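Side-chain contact in macrophage migration inhibitory factor-like protein (Entamoeba histolytica, PDB 6CUQ), which belongs to the macrophage migration inhibitory factor family, small alpha/beta proteins that assemble as trimers, and forms such a trimer itself: residues Asp85-Leu90 with Ile102-Thr107. Sequence-based numbering, arbitrary orientation.
Sequences DRYCKL and IYLNFT
Y87 and C88 are neighbours on one turn of the helix; Y87 meets L104 of the strand, and C88 meets both L104 and I102, through apolar contacts alone. L104 can be followed from its root: CB leaves the strand toward the helix, and CG stands anti to the carbonyl carbon (chi1 -62°), which sets the branch point between Y87 and C88, one methyl for each. CD2 goes to the tyrosine: it lies 4.0 Å from Y87 CB and 4.1 Å from ring atom CD2 of Y87, an oblique approach near the root of the ring. CD1 turns to the cysteine instead and stops 4.2 Å from C88 SG. The same sulfur meets I102, whose CG2 lies 4.1 Å from C88 SG. I102 also extends along its longer branch, with chi2 at 172° carrying CD1 to 4.1 Å from C88 CA, against the helix backbone itself. The C88 sulfur therefore touches both strand side chains, while Y87 continues past L104 between helix 22-40 and the sheet, its OH hydrogen-bonded to S32 OG. The helix and strand run roughly antiparallel, their directions 145° apart, as successive elements of the beta-alpha-beta unit 66-72, 80-95, 102-108. Helix 80-95 lies beside helix 22-40 over the four-stranded sheet, with Y87 also packing on I68 and I14. Strand 102-108 is outermost within the chain, but residues Y103 to N105 pair antiparallel with a strand of the second subunit, carrying the sheet across the interface.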
loop_
_atom_site.group_PDB
_atom_site.type_symbol
_atom_site.label_atom_id
_atom_site.label_comp_id
_atom_site.label_asym_id
_atom_site.label_seq_id
_atom_site.Cartn_x
_atom_site.Cartn_y
_atom_site.Cartn_z
ATOM N N ASP B 85 -6.579 -16.997 -8.208
ATOM C CA ASP B 85 -7.533 -18.018 -7.789
ATOM C C ASP B 85 -7.339 -18.411 -6.323
ATOM O O ASP B 85 -8.317 -18.525 -5.572
ATOM C CB ASP B 85 -7.415 -19.239 -8.706
ATOM C CG ASP B 85 -8.354 -20.358 -8.306
ATOM O OD1 ASP B 85 -7.880 -21.476 -8.005
ATOM O OD2 ASP B 85 -9.574 -20.107 -8.258
ATOM N N ARG B 86 -6.088 -18.580 -5.882
ATOM C CA ARG B 86 -5.853 -19.041 -4.514
ATOM C C ARG B 86 -6.180 -17.961 -3.485
ATOM O O ARG B 86 -6.727 -18.263 -2.418
ATOM C CB ARG B 86 -4.418 -19.550 -4.373
ATOM C CG ARG B 86 -4.188 -20.793 -5.212
ATOM C CD ARG B 86 -3.118 -21.690 -4.664
ATOM N NE ARG B 86 -3.499 -22.304 -3.399
ATOM C CZ ARG B 86 -2.633 -22.885 -2.576
ATOM N NH1 ARG B 86 -1.350 -22.917 -2.897
ATOM N NH2 ARG B 86 -3.046 -23.418 -1.434
ATOM N N TYR B 87 -5.817 -16.706 -3.758
ATOM C CA TYR B 87 -6.147 -15.627 -2.826
ATOM C C TYR B 87 -7.652 -15.387 -2.749
ATOM O O TYR B 87 -8.180 -15.075 -1.673
ATOM C CB TYR B 87 -5.435 -14.338 -3.226
ATOM C CG TYR B 87 -4.025 -14.254 -2.706
ATOM C CD1 TYR B 87 -3.790 -14.099 -1.351
ATOM C CD2 TYR B 87 -2.932 -14.322 -3.566
ATOM C CE1 TYR B 87 -2.511 -14.012 -0.858
ATOM C CE2 TYR B 87 -1.643 -14.238 -3.085
ATOM C CZ TYR B 87 -1.440 -14.088 -1.726
ATOM O OH TYR B 87 -0.173 -14.000 -1.217
ATOM N N CYS B 88 -8.349 -15.463 -3.886
ATOM C CA CYS B 88 -9.795 -15.266 -3.856
ATOM C C CYS B 88 -10.480 -16.399 -3.104
ATOM O O CYS B 88 -11.435 -16.166 -2.352
ATOM C CB CYS B 88 -10.343 -15.131 -5.281
ATOM S SG CYS B 88 -9.938 -13.538 -6.056
ATOM N N LYS B 89 -9.981 -17.630 -3.259
ATOM C CA LYS B 89 -10.536 -18.742 -2.493
ATOM C C LYS B 89 -10.232 -18.580 -1.013
ATOM O O LYS B 89 -11.074 -18.903 -0.165
ATOM C CB LYS B 89 -9.999 -20.072 -3.020
ATOM N N LEU B 90 -9.059 -18.037 -0.689
ATOM C CA LEU B 90 -8.686 -17.827 0.707
ATOM C C LEU B 90 -9.564 -16.769 1.383
ATOM O O LEU B 90 -10.101 -17.006 2.472
ATOM C CB LEU B 90 -7.202 -17.453 0.801
ATOM C CG LEU B 90 -6.830 -17.047 2.227
ATOM C CD1 LEU B 90 -7.096 -18.239 3.114
ATOM C CD2 LEU B 90 -5.390 -16.521 2.382
ATOM N N ILE B 102 -12.776 -8.373 -5.023
ATOM C CA ILE B 102 -11.350 -8.440 -4.726
ATOM C C ILE B 102 -10.573 -8.023 -5.965
ATOM O O ILE B 102 -10.764 -8.598 -7.041
ATOM C CB ILE B 102 -10.923 -9.853 -4.286
ATOM C CG1 ILE B 102 -11.694 -10.283 -3.040
ATOM C CG2 ILE B 102 -9.406 -9.922 -4.116
ATOM C CD1 ILE B 102 -11.482 -11.710 -2.645
ATOM N N TYR B 103 -9.695 -7.035 -5.816
ATOM C CA TYR B 103 -8.738 -6.686 -6.856
ATOM C C TYR B 103 -7.333 -7.080 -6.414
ATOM O O TYR B 103 -6.994 -7.032 -5.226
ATOM C CB TYR B 103 -8.762 -5.191 -7.171
ATOM C CG TYR B 103 -9.825 -4.754 -8.143
ATOM C CD1 TYR B 103 -10.441 -5.659 -8.987
ATOM C CD2 TYR B 103 -10.206 -3.422 -8.214
ATOM C CE1 TYR B 103 -11.412 -5.246 -9.876
ATOM C CE2 TYR B 103 -11.172 -3.005 -9.084
ATOM C CZ TYR B 103 -11.779 -3.912 -9.920
ATOM O OH TYR B 103 -12.750 -3.462 -10.798
ATOM N N LEU B 104 -6.519 -7.479 -7.380
ATOM C CA LEU B 104 -5.126 -7.804 -7.127
ATOM C C LEU B 104 -4.232 -7.058 -8.105
ATOM O O LEU B 104 -4.640 -6.731 -9.229
ATOM C CB LEU B 104 -4.874 -9.297 -7.249
ATOM C CG LEU B 104 -5.617 -10.209 -6.282
ATOM C CD1 LEU B 104 -6.918 -10.718 -6.914
ATOM C CD2 LEU B 104 -4.703 -11.370 -5.878
ATOM N N ASN B 105 -3.004 -6.802 -7.658
ATOM C CA ASN B 105 -1.961 -6.177 -8.459
ATOM C C ASN B 105 -0.679 -6.988 -8.336
ATOM O O ASN B 105 -0.342 -7.482 -7.253
ATOM C CB ASN B 105 -1.716 -4.731 -8.015
ATOM C CG ASN B 105 -2.550 -3.732 -8.801
ATOM O OD1 ASN B 105 -2.305 -2.524 -8.752
ATOM N ND2 ASN B 105 -3.538 -4.236 -9.540
ATOM N N PHE B 106 0.037 -7.113 -9.446
ATOM C CA PHE B 106 1.283 -7.860 -9.504
ATOM C C PHE B 106 2.377 -6.954 -10.038
ATOM O O PHE B 106 2.210 -6.313 -11.080
ATOM C CB PHE B 106 1.135 -9.106 -10.375
ATOM C CG PHE B 106 0.010 -9.987 -9.950
ATOM C CD1 PHE B 106 0.197 -10.934 -8.958
ATOM C CD2 PHE B 106 -1.249 -9.840 -10.506
ATOM C CE1 PHE B 106 -0.845 -11.742 -8.550
ATOM C CE2 PHE B 106 -2.296 -10.638 -10.100
ATOM C CZ PHE B 106 -2.093 -11.593 -9.117
ATOM N N THR B 107 3.500 -6.917 -9.327
ATOM C CA THR B 107 4.566 -5.973 -9.627
ATOM C C THR B 107 5.901 -6.668 -9.410
ATOM O O THR B 107 6.196 -7.134 -8.304
ATOM C CB THR B 107 4.444 -4.727 -8.742
ATOM O OG1 THR B 107 3.114 -4.192 -8.849
ATOM C CG2 THR B 107 5.431 -3.668 -9.184
#